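Local coordinates for FAD synthase (Thermoplasma volcanium GSS1, PDB 3GLV), which probably transfers the AMP portion of ATP to flavin mononucleotide, making the coenzyme FAD and releasing diphosphate with the help of a divalent metal ion, at residues D12-G17 against L57-E62. Residues are numbered along the deposited sequence; the frame is centred on the assembly and turned at random.
Sequences DILHLG and LALISE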
ATOM      1  N   ASP A  12       9.043  -6.271  -2.066  1.00 20.11           N
ATOM      2  CA  ASP A  12       8.403  -7.487  -2.587  1.00 21.17           C
ATOM      3  C   ASP A  12       7.028  -7.700  -1.930  1.00 21.46           C
ATOM      4  O   ASP A  12       5.973  -7.628  -2.605  1.00 22.48           O
ATOM      5  CB  ASP A  12       9.314  -8.698  -2.407  1.00 19.80           C
ATOM      6  CG  ASP A  12       8.842  -9.906  -3.153  1.00 21.04           C
ATOM      7  OD1 ASP A  12       8.127  -9.783  -4.202  1.00 18.19           O
ATOM      8  OD2 ASP A  12       9.248 -11.009  -2.691  1.00 21.43           O
ATOM      9  N   ILE A  13       7.036  -7.930  -0.634  1.00 22.20           N
ATOM     10  CA  ILE A  13       5.795  -8.035   0.130  1.00 23.55           C
ATOM     11  C   ILE A  13       5.707  -6.810   1.000  1.00 23.52           C
ATOM     12  O   ILE A  13       6.557  -6.657   1.907  1.00 23.39           O
ATOM     13  CB  ILE A  13       5.761  -9.268   1.033  1.00 24.16           C
ATOM     14  CG1 ILE A  13       5.970 -10.544   0.229  1.00 27.88           C
ATOM     15  CG2 ILE A  13       4.395  -9.348   1.860  1.00 22.87           C
ATOM     16  CD1 ILE A  13       4.943 -10.698  -0.850  1.00 34.33           C
ATOM     17  N   LEU A  14       4.716  -5.946   0.752  1.00 22.42           N
ATOM     18  CA  LEU A  14       4.656  -4.667   1.502  1.00 23.23           C
ATOM     19  C   LEU A  14       4.370  -4.928   2.958  1.00 23.34           C
ATOM     20  O   LEU A  14       3.497  -5.757   3.310  1.00 22.01           O
ATOM     21  CB  LEU A  14       3.613  -3.678   0.953  1.00 23.99           C
ATOM     22  CG  LEU A  14       3.944  -2.821  -0.266  1.00 29.42           C
ATOM     23  CD1 LEU A  14       2.825  -1.904  -0.698  1.00 30.98           C
ATOM     24  CD2 LEU A  14       5.246  -2.005   0.033  1.00 34.20           C
ATOM     25  N   HIS A  15       5.102  -4.237   3.815  1.00 23.88           N
ATOM     26  CA  HIS A  15       4.846  -4.307   5.229  1.00 23.84           C
ATOM     27  C   HIS A  15       5.113  -2.962   5.921  1.00 23.42           C
ATOM     28  O   HIS A  15       5.527  -2.017   5.273  1.00 21.31           O
ATOM     29  CB  HIS A  15       5.645  -5.408   5.824  1.00 24.62           C
ATOM     30  CG  HIS A  15       7.107  -5.264   5.648  1.00 27.45           C
ATOM     31  ND1 HIS A  15       7.828  -4.221   6.195  1.00 29.76           N
ATOM     32  CD2 HIS A  15       8.005  -6.034   4.979  1.00 31.48           C
ATOM     33  CE1 HIS A  15       9.107  -4.366   5.899  1.00 30.20           C
ATOM     34  NE2 HIS A  15       9.243  -5.451   5.151  1.00 32.10           N
ATOM     35  N   LEU A  16       4.859  -2.886   7.228  1.00 22.42           N
ATOM     36  CA  LEU A  16       4.882  -1.607   7.918  1.00 22.62           C
ATOM     37  C   LEU A  16       6.303  -1.025   8.067  1.00 21.96           C
ATOM     38  O   LEU A  16       6.472   0.184   8.300  1.00 20.46           O
ATOM     39  CB  LEU A  16       4.148  -1.676   9.271  1.00 23.69           C
ATOM     40  CG  LEU A  16       2.606  -1.674   9.134  1.00 24.78           C
ATOM     41  CD1 LEU A  16       1.908  -1.888  10.438  1.00 26.94           C
ATOM     42  CD2 LEU A  16       2.080  -0.387   8.497  1.00 26.88           C
ATOM     43  N   GLY A  17       7.311  -1.873   7.941  1.00 20.75           N
ATOM     44  CA  GLY A  17       8.714  -1.405   7.860  1.00 20.67           C
ATOM     45  C   GLY A  17       8.961  -0.550   6.626  1.00 20.71           C
ATOM     46  O   GLY A  17       9.634   0.502   6.681  1.00 19.57           O
ATOM     47  N   LEU A  57       6.485  -2.313  -8.627  1.00 20.49           N
ATOM     48  CA  LEU A  57       6.500  -0.878  -8.922  1.00 21.77           C
ATOM     49  C   LEU A  57       5.085  -0.298  -8.836  1.00 21.73           C
ATOM     50  O   LEU A  57       4.888   0.722  -8.215  1.00 21.83           O
ATOM     51  CB  LEU A  57       7.091  -0.606 -10.327  1.00 22.03           C
ATOM     52  CG  LEU A  57       6.970   0.830 -10.964  1.00 24.84           C
ATOM     53  CD1 LEU A  57       7.732   1.818 -10.185  1.00 26.60           C
ATOM     54  CD2 LEU A  57       7.553   0.861 -12.377  1.00 25.24           C
ATOM     55  N   ALA A  58       4.127  -0.942  -9.513  1.00 22.90           N
ATOM     56  CA  ALA A  58       2.714  -0.505  -9.533  1.00 22.99           C
ATOM     57  C   ALA A  58       2.106  -0.428  -8.131  1.00 23.80           C
ATOM     58  O   ALA A  58       1.385   0.525  -7.801  1.00 22.87           O
ATOM     59  CB  ALA A  58       1.887  -1.428 -10.423  1.00 22.96           C
ATOM     60  N   LEU A  59       2.388  -1.423  -7.286  1.00 22.64           N
ATOM     61  CA  LEU A  59       1.853  -1.385  -5.944  1.00 22.35           C
ATOM     62  C   LEU A  59       2.448  -0.233  -5.167  1.00 21.67           C
ATOM     63  O   LEU A  59       1.695   0.539  -4.565  1.00 21.02           O
ATOM     64  CB  LEU A  59       2.066  -2.705  -5.197  1.00 22.48           C
ATOM     65  CG  LEU A  59       1.228  -2.970  -3.981  1.00 25.99           C
ATOM     66  CD1 LEU A  59      -0.321  -2.782  -4.172  1.00 24.73           C
ATOM     67  CD2 LEU A  59       1.567  -4.386  -3.417  1.00 24.05           C
ATOM     68  N   ILE A  60       3.767  -0.079  -5.190  1.00 21.20           N
ATOM     69  CA  ILE A  60       4.423   1.070  -4.491  1.00 20.68           C
ATOM     70  C   ILE A  60       3.801   2.432  -4.901  1.00 19.81           C
ATOM     71  O   ILE A  60       3.618   3.324  -4.086  1.00 19.31           O
ATOM     72  CB  ILE A  60       5.960   1.068  -4.767  1.00 21.92           C
ATOM     73  CG1 ILE A  60       6.674   0.246  -3.705  1.00 22.41           C
ATOM     74  CG2 ILE A  60       6.563   2.482  -4.775  1.00 21.00           C
ATOM     75  CD1 ILE A  60       6.524   0.829  -2.305  1.00 21.02           C
ATOM     76  N   SER A  61       3.425   2.558  -6.174  1.00 20.17           N
ATOM     77  CA  SER A  61       2.852   3.791  -6.726  1.00 21.02           C
ATOM     78  C   SER A  61       1.476   4.110  -6.117  1.00 20.82           C
ATOM     79  O   SER A  61       0.943   5.216  -6.313  1.00 21.14           O
ATOM     80  CB  SER A  61       2.652   3.639  -8.250  1.00 20.37           C
ATOM     81  OG  SER A  61       3.961   3.586  -8.808  1.00 27.44           O
ATOM     82  N   GLU A  62       0.872   3.143  -5.446  1.00 20.88           N
ATOM     83  CA  GLU A  62      -0.478   3.337  -4.916  1.00 21.11           C
ATOM     84  C   GLU A  62      -0.457   3.906  -3.518  1.00 21.04           C
ATOM     85  O   GLU A  62      -1.539   4.163  -2.957  1.00 22.10           O
ATOM     86  CB  GLU A  62      -1.276   2.013  -4.962  1.00 20.87           C
ATOM     87  CG  GLU A  62      -1.601   1.543  -6.414  1.00 23.13           C
ATOM     88  CD  GLU A  62      -2.601   2.414  -7.123  1.00 26.23           C
ATOM     89  OE1 GLU A  62      -3.420   3.069  -6.433  1.00 25.07           O
ATOM     90  OE2 GLU A  62      -2.618   2.392  -8.380  1.00 25.99           O
TER
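Leu14 and Leu59 meet through different first torsions: CG of Leu14 stands anti to its carbonyl carbon, beside the backbone N (chi1 -81°), whereas CG of Leu59 is anti to the backbone N, beside its carbonyl carbon (chi1 -162°). The CB of each leucine already points toward the other segment, and these torsions place the branches so that Leu14 CD1 lies 3.8 Å from Leu59 CG and 3.9 Å from Leu59 CD2. The two side chains run antiparallel, flank to flank. The second methyl of Leu14, CD2, turns to Ile60, whose long CG1-CD1 arm brings CD1 within 3.9 Å. A forked leucine suits this place because its two methyls serve two neighbouring residues of the helix at once. Ile60 also touches Val34 and Ala69 of the sheet and Phe11 in the loop after strand 4-9, while Leu59 packs on Ile19 of the second subunit of the homodimer. All three touching side chains are buried, and the contact is purely apolar. It joins that loop to helix 53-60 in a Rossmann-like alpha/beta fold with a parallel five-stranded sheet, of the cytidylyltransferase-like family, where residues 15-18 form the HIGH-type motif, HLGH here, inferred to bind ATP. Directly after Leu14, His15 is the N-cap of helix 16-26: its imidazole supplies the acceptor, ND1, for a weak capping hydrogen bond from Gly17 N, in the ring plane at its edge (3.0 Å, 124° at the hydrogen), and the ring stacks on that of His18. Within 57-62, Ser61's short hydroxyl can fold back on the helix, OG hydrogen-bonding to Leu57 O (3.1 Å) from above the carbonyl plane; that oxygen also accepts from Ser61 N.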